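Local coordinates for protein Non-reducing end beta-L-arabinofuranosidase (Bacteroides thetaiotaomicron, PDB 5MQO) that is a family GH127 glycoside hydrolase, probably an aceric acidase, that probably takes part in the breakdown of plant pectin by a gut bacterium, at residues A111-A115 with V203-T208. Residues are numbered along the deposited sequence; the frame is centred on the assembly and turned at random.
Sequences ASVYA and VHHRAT
Ala111 and Ala115, one turn apart on helix 102-117, pack against Ala207 of helix 192-208. The two short segments run nearly parallel, 18° apart, and their axes approach to 8.6 Å. Small side chains permit this spacing. Ala207 CB lies 3.8 Å from Ala115 CB and rests 3.3 Å from Ala111 O. Ala111 O accepts the backbone bond from Ala115 N; the methyl merely packs beside it. Ala111 CB sits against the backbone of the other helix at His204 CA.

Tyr114 extends the contact toward the C-terminal end of helix 192-208. Its CB points to that helix. CG stands anti to the backbone N (chi1 178°), which carries the ring to Ala207 and Thr208. Tyr114 CD2 comes first, 4.1 Å from Thr208 CG2. Tyr114 CE2, one atom further out, meets the same methyl and lies 4.0 Å from Ala207 O, which is at the ring edge. CZ and OH run on without touching 203-208. The tyrosine and threonine side chains cross at about a right angle.

The other branch of Thr208 turns back on its own helix. Thr208 OG1 donates to His204 O at 3.0 Å, from above the carbonyl plane, and lies over one face of the His204 ring, offset toward the rim. His204 O also takes the bond from Thr208 N. OG1 has a further partner in Lys210 N, just past the helix end.

Near Ala111, Val203 CG1 touches Ser112 OG at 3.4 Å. This hydroxyl is hydrogen-bonded to Glu108 O and Gln468 NE2.

Helix 120-136 packs on both helices, with Met126 on Ala111 and Tyr114 and Ile130 on His204. Helix 50-69 packs on Val113. This helix-against-helix packing belongs to the GH127 catalytic domain, consistent with the alpha/alpha barrel of the six-hairpin clan.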
# COMPACT_ATOMS: atom_id res chain seq x y z
N ALA A 111 13.79 8.80 9.73
CA ALA A 111 13.02 9.41 10.83
C ALA A 111 11.89 8.55 11.33
O ALA A 111 11.52 8.66 12.48
CB ALA A 111 12.45 10.75 10.39
N SER A 112 11.31 7.76 10.44
CA SER A 112 10.14 6.97 10.76
C SER A 112 10.51 5.78 11.61
O SER A 112 9.79 5.40 12.54
CB SER A 112 9.49 6.52 9.44
OG SER A 112 9.01 7.65 8.71
N VAL A 113 11.63 5.18 11.22
CA VAL A 113 12.32 4.12 11.95
C VAL A 113 12.80 4.61 13.32
O VAL A 113 12.60 3.95 14.32
CB VAL A 113 13.53 3.63 11.13
CG1 VAL A 113 14.52 2.82 11.96
CG2 VAL A 113 13.04 2.82 9.93
N TYR A 114 13.47 5.77 13.33
CA TYR A 114 13.88 6.42 14.57
C TYR A 114 12.73 6.62 15.55
O TYR A 114 12.90 6.39 16.73
CB TYR A 114 14.56 7.76 14.28
CG TYR A 114 14.98 8.52 15.51
CD1 TYR A 114 16.21 8.28 16.12
CD2 TYR A 114 14.13 9.46 16.08
CE1 TYR A 114 16.58 8.96 17.27
CE2 TYR A 114 14.49 10.15 17.21
CZ TYR A 114 15.71 9.91 17.81
OH TYR A 114 16.05 10.64 18.93
N ALA A 115 11.56 7.02 15.07
CA ALA A 115 10.41 7.22 15.97
C ALA A 115 10.09 5.99 16.83
O ALA A 115 9.63 6.10 17.97
CB ALA A 115 9.18 7.65 15.17
N VAL A 203 7.50 14.62 8.98
CA VAL A 203 7.82 13.35 9.60
C VAL A 203 8.99 13.48 10.57
O VAL A 203 8.97 12.90 11.66
CB VAL A 203 8.11 12.28 8.52
CG1 VAL A 203 8.64 11.00 9.14
CG2 VAL A 203 6.85 12.00 7.71
N HIS A 204 10.01 14.24 10.19
CA HIS A 204 11.12 14.45 11.08
C HIS A 204 10.69 15.17 12.36
O HIS A 204 11.08 14.78 13.45
CB HIS A 204 12.25 15.22 10.40
CG HIS A 204 13.39 15.50 11.31
ND1 HIS A 204 13.54 16.70 11.97
CD2 HIS A 204 14.40 14.71 11.72
CE1 HIS A 204 14.61 16.65 12.73
NE2 HIS A 204 15.16 15.45 12.60
N HIS A 205 9.90 16.23 12.19
CA HIS A 205 9.35 17.01 13.32
C HIS A 205 8.58 16.14 14.29
O HIS A 205 8.76 16.22 15.49
CB HIS A 205 8.41 18.09 12.79
CG HIS A 205 7.81 18.96 13.85
ND1 HIS A 205 8.56 19.55 14.84
CD2 HIS A 205 6.53 19.37 14.04
CE1 HIS A 205 7.77 20.28 15.61
NE2 HIS A 205 6.54 20.19 15.15
N ARG A 206 7.72 15.30 13.74
CA ARG A 206 6.86 14.44 14.52
C ARG A 206 7.62 13.36 15.30
O ARG A 206 7.17 12.95 16.35
CB ARG A 206 5.79 13.84 13.59
CG ARG A 206 4.82 14.92 13.10
CD ARG A 206 3.66 14.38 12.27
NE ARG A 206 2.74 15.45 11.87
CZ ARG A 206 1.88 15.40 10.86
NH1 ARG A 206 1.77 14.32 10.08
NH2 ARG A 206 1.11 16.44 10.60
N ALA A 207 8.77 12.93 14.78
CA ALA A 207 9.57 11.86 15.36
C ALA A 207 10.57 12.33 16.40
O ALA A 207 10.76 11.62 17.39
CB ALA A 207 10.31 11.12 14.26
N THR A 208 11.23 13.46 16.15
CA THR A 208 12.33 13.97 16.97
C THR A 208 11.95 15.13 17.89
O THR A 208 12.65 15.42 18.87
CB THR A 208 13.51 14.48 16.09
OG1 THR A 208 13.16 15.70 15.40
CG2 THR A 208 13.93 13.41 15.06